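Local coordinates for alpha-actinin-like protein 1 (PDB 5BVR), which binds actin filaments through its tandem calponin-homology domains and takes part in actin-ring formation and organization during cytokinesis and septation, at residues A[9-12]-A[13-17]; A[203-206]-A[207-210]; A[221-224]-A[225-229]; A[98-101]-A[102-105]. All coordinates share one frame; numbering follows the deposited sequence.

Interaction 1: residues A[9-12]-A[13-17]; sequences QSVQ and NRTFT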
ATOM      1  N   GLN A   9      -1.028   4.878 -16.616  1.00 28.39           N
ATOM      2  CA  GLN A   9      -0.543   5.078 -15.251  1.00 23.97           C
ATOM      3  C   GLN A   9       0.434   3.978 -14.842  1.00 22.02           C
ATOM      4  O   GLN A   9       0.242   2.810 -15.174  1.00 23.60           O
ATOM      5  CB  GLN A   9      -1.725   5.131 -14.283  1.00 22.04           C
ATOM      6  CG  GLN A   9      -2.725   6.261 -14.587  1.00 24.95           C
ATOM      7  CD  GLN A   9      -3.874   6.304 -13.600  1.00 27.48           C
ATOM      8  OE1 GLN A   9      -4.155   7.344 -13.000  1.00 32.49           O
ATOM      9  NE2 GLN A   9      -4.551   5.183 -13.440  1.00 27.32           N
ATOM     10  N   SER A  10       1.481   4.379 -14.125  1.00 21.82           N
ATOM     11  CA  SER A  10       2.518   3.436 -13.692  1.00 19.97           C
ATOM     12  C   SER A  10       1.962   2.483 -12.648  1.00 17.44           C
ATOM     13  O   SER A  10       0.896   2.710 -12.072  1.00 19.97           O
ATOM     14  CB  SER A  10       3.693   4.169 -13.066  1.00 20.62           C
ATOM     15  OG  SER A  10       3.312   4.737 -11.815  1.00 20.23           O
ATOM     16  N   VAL A  11       2.701   1.405 -12.410  1.00 18.53           N
ATOM     17  CA  VAL A  11       2.341   0.470 -11.350  1.00 16.97           C
ATOM     18  C   VAL A  11       2.191   1.180 -10.016  1.00 20.75           C
ATOM     19  O   VAL A  11       1.229   0.950  -9.297  1.00 18.54           O
ATOM     20  CB  VAL A  11       3.395  -0.660 -11.232  1.00 17.76           C
ATOM     21  CG1 VAL A  11       3.193  -1.481  -9.965  1.00 18.09           C
ATOM     22  CG2 VAL A  11       3.348  -1.569 -12.461  1.00 19.39           C
ATOM     23  N   GLN A  12       3.135   2.043  -9.688  1.00 17.23           N
ATOM     24  CA  GLN A  12       3.085   2.723  -8.419  1.00 15.62           C
ATOM     25  C   GLN A  12       1.902   3.675  -8.347  1.00 17.34           C
ATOM     26  O   GLN A  12       1.240   3.758  -7.311  1.00 17.63           O
ATOM     27  CB  GLN A  12       4.378   3.465  -8.161  1.00 20.14           C
ATOM     28  CG  GLN A  12       4.511   3.961  -6.755  1.00 20.02           C
ATOM     29  CD  GLN A  12       5.838   4.632  -6.527  1.00 21.11           C
ATOM     30  OE1 GLN A  12       5.919   5.869  -6.472  1.00 20.35           O
ATOM     31  NE2 GLN A  12       6.889   3.833  -6.402  1.00 18.49           N
ATOM     32  N   ASN A  13       1.656   4.426  -9.420  1.00 18.29           N
ATOM     33  CA  ASN A  13       0.500   5.286  -9.480  1.00 18.58           C
ATOM     34  C   ASN A  13      -0.764   4.469  -9.198  1.00 15.72           C
ATOM     35  O   ASN A  13      -1.560   4.811  -8.292  1.00 17.83           O
ATOM     36  CB  ASN A  13       0.487   5.962 -10.866  1.00 18.35           C
ATOM     37  CG  ASN A  13      -0.563   7.019 -11.010  1.00 24.16           C
ATOM     38  OD1 ASN A  13      -1.477   7.126 -10.218  1.00 22.33           O
ATOM     39  ND2 ASN A  13      -0.436   7.806 -12.065  1.00 21.01           N
ATOM     40  N   ARG A  14      -0.932   3.366  -9.911  1.00 16.85           N
ATOM     41  CA  ARG A  14      -2.139   2.589  -9.785  1.00 18.31           C
ATOM     42  C   ARG A  14      -2.239   1.965  -8.406  1.00 17.95           C
ATOM     43  O   ARG A  14      -3.309   1.954  -7.810  1.00 19.52           O
ATOM     44  CB  ARG A  14      -2.236   1.558 -10.897  1.00 20.80           C
ATOM     45  CG  ARG A  14      -2.579   2.242 -12.230  1.00 19.00           C
ATOM     46  CD  ARG A  14      -2.668   1.249 -13.376  1.00 24.26           C
ATOM     47  NE  ARG A  14      -1.377   0.683 -13.724  1.00 25.63           N
ATOM     48  CZ  ARG A  14      -0.975  -0.550 -13.429  1.00 29.14           C
ATOM     49  NH1 ARG A  14      -1.771  -1.401 -12.782  1.00 25.73           N
ATOM     50  NH2 ARG A  14       0.233  -0.929 -13.809  1.00 28.66           N
ATOM     51  N   THR A  15      -1.127   1.476  -7.881  1.00 16.73           N
ATOM     52  CA  THR A  15      -1.151   0.816  -6.583  1.00 16.61           C
ATOM     53  C   THR A  15      -1.462   1.799  -5.470  1.00 16.54           C
ATOM     54  O   THR A  15      -2.286   1.523  -4.575  1.00 16.96           O
ATOM     55  CB  THR A  15       0.196   0.126  -6.295  1.00 16.34           C
ATOM     56  OG1 THR A  15       0.455  -0.861  -7.303  1.00 19.24           O
ATOM     57  CG2 THR A  15       0.181  -0.564  -4.969  1.00 18.00           C
ATOM     58  N   PHE A  16      -0.800   2.944  -5.510  1.00 16.28           N
ATOM     59  CA  PHE A  16      -1.048   3.995  -4.527  1.00 16.95           C
ATOM     60  C   PHE A  16      -2.478   4.509  -4.612  1.00 17.30           C
ATOM     61  O   PHE A  16      -3.065   4.819  -3.583  1.00 16.75           O
ATOM     62  CB  PHE A  16      -0.061   5.162  -4.686  1.00 16.84           C
ATOM     63  CG  PHE A  16       1.354   4.870  -4.195  1.00 14.04           C
ATOM     64  CD1 PHE A  16       1.776   3.581  -3.822  1.00 13.81           C
ATOM     65  CD2 PHE A  16       2.292   5.905  -4.137  1.00 15.50           C
ATOM     66  CE1 PHE A  16       3.084   3.352  -3.396  1.00 14.49           C
ATOM     67  CE2 PHE A  16       3.606   5.669  -3.712  1.00 16.33           C
ATOM     68  CZ  PHE A  16       3.997   4.367  -3.335  1.00 15.93           C
ATOM     69  N   THR A  17      -3.024   4.620  -5.818  1.00 17.35           N
ATOM     70  CA  THR A  17      -4.419   5.038  -5.985  1.00 16.48           C
ATOM     71  C   THR A  17      -5.341   4.017  -5.341  1.00 17.55           C
ATOM     72  O   THR A  17      -6.259   4.371  -4.604  1.00 18.89           O
ATOM     73  CB  THR A  17      -4.771   5.212  -7.458  1.00 18.78           C
ATOM     74  OG1 THR A  17      -3.948   6.237  -8.006  1.00 19.63           O
ATOM     75  CG2 THR A  17      -6.242   5.590  -7.657  1.00 18.92           C
TER
HETATM   76  O   HOH W   1      -4.139   7.957 -10.165  1.00 24.15           O
HETATM   77  O   HOH W   2      -2.489   9.680 -13.129  1.00 26.32           O
HETATM   78  O   HOH W   3       1.249   0.460 -15.799  1.00 34.45           O
HETATM   79  O   HOH W   4       1.889   7.363 -13.863  1.00 19.79           O

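Interaction 2: residues A[203-206]-A[207-210]; sequences LIEV and EDVC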
ATOM      1  N   LEU A 203      -4.333  -4.715  -4.392  1.00 17.05           N
ATOM      2  CA  LEU A 203      -3.666  -3.455  -4.676  1.00 17.21           C
ATOM      3  C   LEU A 203      -2.771  -3.487  -5.910  1.00 18.80           C
ATOM      4  O   LEU A 203      -2.419  -2.421  -6.405  1.00 19.71           O
ATOM      5  CB  LEU A 203      -2.832  -2.987  -3.472  1.00 15.74           C
ATOM      6  CG  LEU A 203      -3.630  -2.786  -2.180  1.00 15.83           C
ATOM      7  CD1 LEU A 203      -2.732  -2.179  -1.119  1.00 17.12           C
ATOM      8  CD2 LEU A 203      -4.882  -1.895  -2.356  1.00 18.54           C
ATOM      9  N   ILE A 204      -2.360  -4.683  -6.346  1.00 19.47           N
ATOM     10  CA  ILE A 204      -1.492  -4.835  -7.515  1.00 19.17           C
ATOM     11  C   ILE A 204      -2.072  -5.867  -8.460  1.00 19.69           C
ATOM     12  O   ILE A 204      -2.722  -6.815  -8.040  1.00 20.60           O
ATOM     13  CB  ILE A 204      -0.045  -5.201  -7.129  1.00 20.10           C
ATOM     14  CG1 ILE A 204       0.018  -6.520  -6.359  1.00 21.28           C
ATOM     15  CG2 ILE A 204       0.575  -4.096  -6.342  1.00 25.89           C
ATOM     16  CD1 ILE A 204       1.433  -6.938  -5.984  1.00 28.74           C
ATOM     17  N   GLU A 205      -1.847  -5.657  -9.749  1.00 20.51           N
ATOM     18  CA  GLU A 205      -2.308  -6.594 -10.755  1.00 20.80           C
ATOM     19  C   GLU A 205      -1.248  -7.676 -10.918  1.00 19.60           C
ATOM     20  O   GLU A 205      -0.049  -7.443 -10.673  1.00 18.72           O
ATOM     21  CB  GLU A 205      -2.501  -5.895 -12.100  1.00 21.11           C
ATOM     22  CG  GLU A 205      -3.345  -4.617 -12.074  1.00 24.56           C
ATOM     23  CD  GLU A 205      -4.820  -4.894 -11.995  1.00 42.54           C
ATOM     24  OE1 GLU A 205      -5.197  -6.075 -11.840  1.00 38.96           O
ATOM     25  OE2 GLU A 205      -5.606  -3.922 -12.099  1.00 48.18           O
ATOM     26  N   VAL A 206      -1.688  -8.862 -11.319  1.00 21.93           N
ATOM     27  CA  VAL A 206      -0.756  -9.945 -11.562  1.00 19.98           C
ATOM     28  C   VAL A 206       0.361  -9.489 -12.518  1.00 19.75           C
ATOM     29  O   VAL A 206       1.555  -9.734 -12.258  1.00 20.82           O
ATOM     30  CB  VAL A 206      -1.500 -11.178 -12.119  1.00 21.18           C
ATOM     31  CG1 VAL A 206      -0.526 -12.212 -12.685  1.00 23.01           C
ATOM     32  CG2 VAL A 206      -2.387 -11.771 -11.020  1.00 23.30           C
ATOM     33  N   GLU A 207      -0.008  -8.821 -13.610  1.00 19.39           N
ATOM     34  CA  GLU A 207       0.976  -8.419 -14.610  1.00 20.34           C
ATOM     35  C   GLU A 207       1.946  -7.367 -14.087  1.00 19.72           C
ATOM     36  O   GLU A 207       2.994  -7.123 -14.685  1.00 21.87           O
ATOM     37  CB  GLU A 207       0.287  -7.994 -15.915  1.00 30.04           C
ATOM     38  CG  GLU A 207      -0.685  -6.827 -15.792  1.00 36.14           C
ATOM     39  CD  GLU A 207      -2.129  -7.236 -15.459  1.00 52.28           C
ATOM     40  OE1 GLU A 207      -2.358  -8.329 -14.886  1.00 35.00           O
ATOM     41  OE2 GLU A 207      -3.049  -6.444 -15.780  1.00 59.06           O
ATOM     42  N   ASP A 208       1.617  -6.742 -12.951  1.00 19.78           N
ATOM     43  CA  ASP A 208       2.499  -5.715 -12.411  1.00 19.22           C
ATOM     44  C   ASP A 208       3.739  -6.325 -11.734  1.00 22.89           C
ATOM     45  O   ASP A 208       4.718  -5.631 -11.503  1.00 27.14           O
ATOM     46  CB  ASP A 208       1.774  -4.827 -11.391  1.00 17.07           C
ATOM     47  CG  ASP A 208       0.636  -4.013 -11.995  1.00 22.29           C
ATOM     48  OD1 ASP A 208       0.690  -3.726 -13.204  1.00 23.85           O
ATOM     49  OD2 ASP A 208      -0.295  -3.648 -11.225  1.00 21.81           O
ATOM     50  N   VAL A 209       3.690  -7.608 -11.401  1.00 17.82           N
ATOM     51  CA  VAL A 209       4.773  -8.236 -10.634  1.00 18.76           C
ATOM     52  C   VAL A 209       5.214  -9.595 -11.202  1.00 18.67           C
ATOM     53  O   VAL A 209       6.397  -9.937 -11.094  1.00 18.87           O
ATOM     54  CB  VAL A 209       4.407  -8.347  -9.124  1.00 24.41           C
ATOM     55  CG1 VAL A 209       3.003  -8.785  -8.961  1.00 29.04           C
ATOM     56  CG2 VAL A 209       5.348  -9.270  -8.326  1.00 30.12           C
ATOM     57  N   CYS A 210       4.309 -10.332 -11.846  1.00 19.03           N
ATOM     58  CA  CYS A 210       4.650 -11.684 -12.327  1.00 18.45           C
ATOM     59  C   CYS A 210       5.719 -11.625 -13.423  1.00 18.87           C
ATOM     60  O   CYS A 210       5.540 -11.014 -14.478  1.00 19.98           O
ATOM     61  CB  CYS A 210       3.408 -12.389 -12.853  1.00 20.42           C
ATOM     62  SG  CYS A 210       3.739 -14.063 -13.404  1.00 22.37           S
TER
HETATM   63  O   HOH W   5      -1.252  -1.774  -9.374  1.00 22.14           O

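Interaction 3: residues A[221-224]-A[225-229]; sequences MTYV and AEYFH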
ATOM      1  N   MET A 221       5.744  -3.596  -1.370  1.00 13.94           N
ATOM      2  CA  MET A 221       5.686  -3.385   0.069  1.00 14.13           C
ATOM      3  C   MET A 221       4.285  -3.001   0.533  1.00 14.67           C
ATOM      4  O   MET A 221       3.810  -3.481   1.560  1.00 14.87           O
ATOM      5  CB  MET A 221       6.635  -2.295   0.487  1.00 15.58           C
ATOM      6  CG  MET A 221       8.112  -2.676   0.404  1.00 17.56           C
ATOM      7  SD  MET A 221       9.220  -1.332   0.872  1.00 20.29           S
ATOM      8  CE  MET A 221       8.651  -1.158   2.557  1.00 17.83           C
ATOM      9  N   THR A 222       3.649  -2.113  -0.201  1.00 13.17           N
ATOM     10  CA  THR A 222       2.308  -1.665   0.165  1.00 13.89           C
ATOM     11  C   THR A 222       1.346  -2.851   0.228  1.00 14.50           C
ATOM     12  O   THR A 222       0.527  -2.949   1.164  1.00 16.30           O
ATOM     13  CB  THR A 222       1.780  -0.611  -0.826  1.00 14.48           C
ATOM     14  OG1 THR A 222       2.680   0.501  -0.840  1.00 15.83           O
ATOM     15  CG2 THR A 222       0.391  -0.097  -0.436  1.00 15.02           C
ATOM     16  N   TYR A 223       1.407  -3.734  -0.769  1.00 13.63           N
ATOM     17  CA  TYR A 223       0.521  -4.874  -0.861  1.00 14.90           C
ATOM     18  C   TYR A 223       0.872  -5.943   0.211  1.00 13.45           C
ATOM     19  O   TYR A 223      -0.016  -6.438   0.921  1.00 14.39           O
ATOM     20  CB  TYR A 223       0.547  -5.457  -2.285  1.00 14.16           C
ATOM     21  CG  TYR A 223      -0.355  -6.655  -2.462  1.00 14.44           C
ATOM     22  CD1 TYR A 223      -1.720  -6.585  -2.237  1.00 14.98           C
ATOM     23  CD2 TYR A 223       0.156  -7.857  -2.886  1.00 14.49           C
ATOM     24  CE1 TYR A 223      -2.538  -7.710  -2.391  1.00 15.94           C
ATOM     25  CE2 TYR A 223      -0.653  -8.980  -3.046  1.00 16.03           C
ATOM     26  CZ  TYR A 223      -1.985  -8.904  -2.809  1.00 16.26           C
ATOM     27  OH  TYR A 223      -2.782 -10.015  -2.948  1.00 16.77           O
ATOM     28  N   VAL A 224       2.152  -6.259   0.361  1.00 13.41           N
ATOM     29  CA  VAL A 224       2.570  -7.266   1.327  1.00 13.77           C
ATOM     30  C   VAL A 224       2.202  -6.809   2.745  1.00 14.79           C
ATOM     31  O   VAL A 224       1.826  -7.638   3.590  1.00 14.04           O
ATOM     32  CB  VAL A 224       4.066  -7.541   1.206  1.00 13.31           C
ATOM     33  CG1 VAL A 224       4.567  -8.381   2.387  1.00 16.22           C
ATOM     34  CG2 VAL A 224       4.356  -8.246  -0.108  1.00 16.20           C
ATOM     35  N   ALA A 225       2.273  -5.509   3.033  1.00 12.53           N
ATOM     36  CA  ALA A 225       1.860  -5.007   4.353  1.00 13.98           C
ATOM     37  C   ALA A 225       0.409  -5.391   4.666  1.00 15.56           C
ATOM     38  O   ALA A 225       0.046  -5.585   5.853  1.00 15.76           O
ATOM     39  CB  ALA A 225       2.016  -3.484   4.437  1.00 14.89           C
ATOM     40  N   GLU A 226      -0.441  -5.504   3.646  1.00 14.95           N
ATOM     41  CA  GLU A 226      -1.839  -5.921   3.868  1.00 16.27           C
ATOM     42  C   GLU A 226      -1.891  -7.339   4.427  1.00 17.02           C
ATOM     43  O   GLU A 226      -2.755  -7.650   5.254  1.00 17.28           O
ATOM     44  CB  GLU A 226      -2.702  -5.860   2.602  1.00 18.27           C
ATOM     45  CG  GLU A 226      -2.859  -4.460   2.001  1.00 17.48           C
ATOM     46  CD  GLU A 226      -3.839  -3.569   2.730  1.00 25.78           C
ATOM     47  OE1 GLU A 226      -4.585  -4.072   3.590  1.00 26.94           O
ATOM     48  OE2 GLU A 226      -3.865  -2.358   2.422  1.00 21.90           O
ATOM     49  N   TYR A 227      -0.995  -8.205   3.967  1.00 14.27           N
ATOM     50  CA  TYR A 227      -0.905  -9.556   4.494  1.00 15.54           C
ATOM     51  C   TYR A 227      -0.523  -9.546   5.971  1.00 15.61           C
ATOM     52  O   TYR A 227      -1.142 -10.222   6.791  1.00 15.70           O
ATOM     53  CB  TYR A 227       0.114 -10.401   3.720  1.00 15.84           C
ATOM     54  CG  TYR A 227      -0.349 -10.844   2.342  1.00 15.99           C
ATOM     55  CD1 TYR A 227      -0.601  -9.919   1.341  1.00 17.04           C
ATOM     56  CD2 TYR A 227      -0.486 -12.182   2.031  1.00 17.02           C
ATOM     57  CE1 TYR A 227      -1.026 -10.332   0.083  1.00 19.81           C
ATOM     58  CE2 TYR A 227      -0.907 -12.594   0.795  1.00 18.72           C
ATOM     59  CZ  TYR A 227      -1.159 -11.671  -0.182  1.00 17.82           C
ATOM     60  OH  TYR A 227      -1.576 -12.124  -1.405  1.00 17.53           O
ATOM     61  N   PHE A 228       0.499  -8.800   6.329  1.00 15.09           N
ATOM     62  CA  PHE A 228       0.907  -8.703   7.721  1.00 16.09           C
ATOM     63  C   PHE A 228      -0.261  -8.270   8.608  1.00 15.85           C
ATOM     64  O   PHE A 228      -0.547  -8.882   9.656  1.00 17.04           O
ATOM     65  CB  PHE A 228       2.036  -7.694   7.903  1.00 16.21           C
ATOM     66  CG  PHE A 228       2.400  -7.487   9.342  1.00 17.19           C
ATOM     67  CD1 PHE A 228       3.287  -8.356   9.969  1.00 17.31           C
ATOM     68  CD2 PHE A 228       1.788  -6.496  10.105  1.00 17.84           C
ATOM     69  CE1 PHE A 228       3.594  -8.207  11.318  1.00 16.82           C
ATOM     70  CE2 PHE A 228       2.105  -6.345  11.450  1.00 17.73           C
ATOM     71  CZ  PHE A 228       3.013  -7.214  12.050  1.00 18.98           C
ATOM     72  N   HIS A 229      -0.934  -7.192   8.232  1.00 15.89           N
ATOM     73  CA  HIS A 229      -1.987  -6.679   9.110  1.00 15.70           C
ATOM     74  C   HIS A 229      -3.187  -7.620   9.147  1.00 17.26           C
ATOM     75  O   HIS A 229      -3.755  -7.886  10.232  1.00 18.18           O
ATOM     76  CB  HIS A 229      -2.432  -5.280   8.709  1.00 18.00           C
ATOM     77  CG  HIS A 229      -1.407  -4.221   8.974  1.00 15.56           C
ATOM     78  ND1 HIS A 229      -1.040  -3.843  10.251  1.00 17.19           N
ATOM     79  CD2 HIS A 229      -0.633  -3.500   8.128  1.00 15.26           C
ATOM     80  CE1 HIS A 229      -0.112  -2.901  10.174  1.00 20.29           C
ATOM     81  NE2 HIS A 229       0.148  -2.676   8.899  1.00 18.34           N
TER
HETATM   82  O   HOH W   6      -1.143  -1.372   2.673  1.00 22.64           O

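Interaction 4: residues A[98-101]-A[102-105]; sequences DGNL and KLIL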
ATOM      1  N   ASP A  98      -1.241  22.014  -8.252  1.00 20.20           N
ATOM      2  CA  ASP A  98      -0.907  21.981  -9.679  1.00 20.66           C
ATOM      3  C   ASP A  98      -0.534  20.607 -10.220  1.00 20.37           C
ATOM      4  O   ASP A  98      -0.111  20.492 -11.376  1.00 22.92           O
ATOM      5  CB  ASP A  98       0.201  22.988  -9.952  1.00 20.67           C
ATOM      6  CG  ASP A  98      -0.259  24.421  -9.753  1.00 23.60           C
ATOM      7  OD1 ASP A  98      -1.462  24.685  -9.941  1.00 23.91           O
ATOM      8  OD2 ASP A  98       0.606  25.241  -9.429  1.00 26.76           O
ATOM      9  N   GLY A  99      -0.703  19.566  -9.406  1.00 19.65           N
ATOM     10  CA  GLY A  99      -0.629  18.208  -9.918  1.00 22.15           C
ATOM     11  C   GLY A  99       0.744  17.706 -10.300  1.00 21.85           C
ATOM     12  O   GLY A  99       0.885  17.024 -11.317  1.00 22.96           O
ATOM     13  N   ASN A 100       1.754  18.032  -9.510  1.00 18.95           N
ATOM     14  CA  ASN A 100       3.080  17.461  -9.702  1.00 18.73           C
ATOM     15  C   ASN A 100       3.031  15.986  -9.281  1.00 18.39           C
ATOM     16  O   ASN A 100       3.125  15.668  -8.096  1.00 18.20           O
ATOM     17  CB  ASN A 100       4.118  18.228  -8.889  1.00 18.60           C
ATOM     18  CG  ASN A 100       5.542  17.791  -9.195  1.00 20.06           C
ATOM     19  OD1 ASN A 100       5.841  16.597  -9.322  1.00 20.94           O
ATOM     20  ND2 ASN A 100       6.429  18.772  -9.347  1.00 22.45           N
ATOM     21  N   LEU A 101       2.860  15.092 -10.252  1.00 18.86           N
ATOM     22  CA  LEU A 101       2.662  13.673  -9.960  1.00 18.62           C
ATOM     23  C   LEU A 101       3.849  13.069  -9.209  1.00 17.06           C
ATOM     24  O   LEU A 101       3.659  12.302  -8.262  1.00 17.13           O
ATOM     25  CB  LEU A 101       2.354  12.893 -11.239  1.00 18.84           C
ATOM     26  CG  LEU A 101       2.065  11.411 -10.989  1.00 22.53           C
ATOM     27  CD1 LEU A 101       0.822  11.175 -10.129  1.00 22.19           C
ATOM     28  CD2 LEU A 101       1.928  10.748 -12.336  1.00 24.09           C
ATOM     29  N   LYS A 102       5.078  13.400  -9.587  1.00 20.09           N
ATOM     30  CA  LYS A 102       6.238  12.849  -8.891  1.00 20.07           C
ATOM     31  C   LYS A 102       6.192  13.172  -7.400  1.00 18.77           C
ATOM     32  O   LYS A 102       6.393  12.297  -6.544  1.00 17.69           O
ATOM     33  CB  LYS A 102       7.531  13.399  -9.487  1.00 23.32           C
ATOM     34  CG  LYS A 102       8.788  12.824  -8.850  1.00 25.17           C
ATOM     35  CD  LYS A 102      10.012  13.595  -9.304  1.00 37.88           C
ATOM     36  CE  LYS A 102      11.273  13.049  -8.676  1.00 45.88           C
ATOM     37  NZ  LYS A 102      11.564  11.676  -9.164  1.00 55.75           N
ATOM     38  N   LEU A 103       5.900  14.430  -7.086  1.00 18.09           N
ATOM     39  CA  LEU A 103       5.904  14.849  -5.689  1.00 18.56           C
ATOM     40  C   LEU A 103       4.697  14.287  -4.964  1.00 17.78           C
ATOM     41  O   LEU A 103       4.794  13.915  -3.807  1.00 16.71           O
ATOM     42  CB  LEU A 103       5.961  16.371  -5.583  1.00 17.90           C
ATOM     43  CG  LEU A 103       7.254  16.994  -6.116  1.00 21.38           C
ATOM     44  CD1 LEU A 103       7.218  18.510  -5.931  1.00 21.96           C
ATOM     45  CD2 LEU A 103       8.469  16.421  -5.422  1.00 27.77           C
ATOM     46  N   ILE A 104       3.579  14.163  -5.658  1.00 16.52           N
ATOM     47  CA  ILE A 104       2.386  13.564  -5.083  1.00 15.76           C
ATOM     48  C   ILE A 104       2.626  12.093  -4.717  1.00 17.74           C
ATOM     49  O   ILE A 104       2.279  11.671  -3.621  1.00 16.37           O
ATOM     50  CB  ILE A 104       1.181  13.731  -6.024  1.00 16.27           C
ATOM     51  CG1 ILE A 104       0.690  15.193  -5.979  1.00 18.03           C
ATOM     52  CG2 ILE A 104       0.053  12.796  -5.609  1.00 18.85           C
ATOM     53  CD1 ILE A 104      -0.269  15.549  -7.086  1.00 18.39           C
ATOM     54  N   LEU A 105       3.246  11.326  -5.616  1.00 16.60           N
ATOM     55  CA  LEU A 105       3.526   9.916  -5.320  1.00 15.14           C
ATOM     56  C   LEU A 105       4.486   9.809  -4.164  1.00 16.88           C
ATOM     57  O   LEU A 105       4.339   8.897  -3.335  1.00 17.82           O
ATOM     58  CB  LEU A 105       4.065   9.180  -6.537  1.00 17.61           C
ATOM     59  CG  LEU A 105       3.048   9.025  -7.672  1.00 19.35           C
ATOM     60  CD1 LEU A 105       3.702   8.311  -8.839  1.00 24.70           C
ATOM     61  CD2 LEU A 105       1.760   8.307  -7.238  1.00 23.04           C
TER

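Interaction 1: residues A[9-12]-A[13-17]
Val11 O is gripped twice by Thr15: the backbone N of Thr15 and its OG1 both donate to it, each at 2.8 Å, the hydroxyl from above the carbonyl plane. OG1 stands anti to the carbonyl carbon of Thr15 (chi1 -60°), the torsion that turns it back along the helix; threonine thus satisfies its own hydroxyl where it is buried. Asn13 N reaches Ser10 OG at 2.9 Å in a nearly straight bond. This bond makes Ser10 the N-cap of helix 11-25, the first helix of the amino-terminal calponin-homology domain, where a short hydroxyl can replace a missing carbonyl acceptor. Arg14 reaches further back, NE donating to Gln9 O at 3.0 Å with the oxygen lying in the guanidinium plane, and a water joins Gln9 O to Arg14 NH2; NH2 also forms a salt bridge with Asp208. Another water accepts from Asn13 ND2 and donates to Gln9 OE1, bridging two amides whose planes stand 55° apart. The aliphatic part of Gln12 suits an aromatic neighbour, CG sitting over one face of the Phe16 ring in a CH-pi contact 3.6 Å from the centroid, while Gln12 NE2 hydrogen-bonds Asp216, a ligand of a bound zinc ion.

Interaction 2: residues A[203-206]-A[207-210]
Val206, Glu205 and Glu207 form the centre of this turn, and Asp208 ties it shut. Val206 O takes two backbone donors, Val209 N at 3.1 Å from above the carbonyl plane and Cys210 N at 2.8 Å almost in line with the C=O bond. Its CG1, anti to the backbone N (chi1 167°), lies 3.9 Å from Cys210 CB, so two small apolar groups pack against each other across the turn, where Val206 also rests on Phe191 of helix 183-198. Glu205 is held from both ends of its backbone: its N donates to Asp208 OD2 at 2.9 Å, meeting the oxygen from above the carboxylate plane, and its O accepts from Asp208 N. This reciprocal pair brackets the start of the short, weakly bonded helix 206-209 in the second calponin-homology domain, where an aspartate three residues along can bend back to the amide. OD2 also accepts from a water that bridges to Leu203 O, while OD1 is left to Arg14. A leucine in place of Asp208 would probably leave the Glu205 amide without its acceptor and Arg14 without its opposite charge. Toward the outside, the Glu207 carboxylate folds back so that its CD lies 3.6 Å from Glu205 CB. Their like-charged ends, Glu205 OE1 and Glu207 OE2, stay 4.5 Å apart, a mild repulsion that may be tolerated because Glu207 is exposed. Ile204 CD1 meets Val209 CG1 at 3.8 Å, branched residues filling the buried side.

Interaction 3: residues A[221-224]-A[225-229]
Tyr227 OH donates to Tyr223 OH at 2.9 Å, one turn apart on helix 217-234, the last helix of the second calponin-homology domain, and the same two side chains form a T-shaped pair. The edge of the Tyr227 ring is directed at the face of Tyr223, with the planes at 83° and the centroids 5.1 Å apart. The touching atom is CE1 of Tyr227, which stands over the rim of the Tyr223 ring, 3.4 Å from CZ. Different first torsions make the rings converge: CG of Tyr223 is anti to its backbone N (chi1 180°), that of Tyr227 anti to its carbonyl carbon (chi1 -74°). Phe191 and Ile204 add to the packing round Tyr223, and both tyrosines lie against Ala194 of helix 183-198, a residue small enough to admit them. A phenylalanine in place of Tyr227 would probably preserve the edge-to-face packing but leave the Tyr223 hydroxyl without this donor. The backbone remains helical, Ala225 N bonding to Met221 O at 2.9 Å. On the more exposed side, a water donates to both Thr222 O and Glu226 OE2. Tyrosine serves the buried positions because its ring supplies the packing while its hydroxyl finds a polar mate; the bond between the two hydroxyls, added to the edge-to-face contact, is likely to restrict rotation of both rings.

Interaction 4: residues A[98-101]-A[102-105]
Asn100 meets Leu103 with CG, OD1 and ND2. From CB, the chain runs anti to the backbone N (chi1 -172°), which carries CG forward to lie 3.6 Å from Leu103 CG. The amide then divides. OD1 accepts a hydrogen bond from Leu103 N at 3.1 Å, nearly straight at the hydrogen (163°) although the donor sits above the carbonyl plane. On the other branch, ND2 lies 3.5 Å from Leu103 CD1, where the leucine side chain crosses the amide obliquely. Asparagine suits this place since its short side chain sets the carbonyl oxygen beside an amide that has no helical acceptor of its own. The backbone carries on the work: Asn100 O accepts from Ile104 N and Leu101 O from Leu105 N, both at 2.9 Å. Ile104 CD1 rests 3.9 Å from Gly99 CA. Leu101 CD1 touches Leu105 CG at 4.0 Å, Leu101 also meeting Asn13, and Leu105 Gln12 and Phe16, of helix 11-25. Lys102 belongs on the solvent side, where its charged end is exposed. Gly99, with its positive phi of 72°, is the C-prime residue of a Schellman motif that closes helix 93-97, a conformation glycine adopts readily. A Schellman end followed at once by an asparagine N-cap thus turns the chain from helix 93-97 into helix 101-117, within the actin-binding region of the first calponin-homology domain.

In the fold
Along the chain the order is interaction 1, 4, 2, 3, the first two in the amino-terminal calponin-homology domain and the last two in the second. Interaction 1, at the start of helix 11-25, touches all the others. Its centre lies about 12 Å from that of interaction 4, about 11 Å from that of interaction 2 and about 16 Å from that of interaction 3. Interactions 2 and 3 pack together within the second domain, whereas interaction 4 stays clear of both, its nearest atoms about 12 Å from interaction 2 and 9 Å from interaction 3. The beginning of helix 11-25 thus lies at the junction of the two domains, linking the actin-binding region to the second domain in this structure.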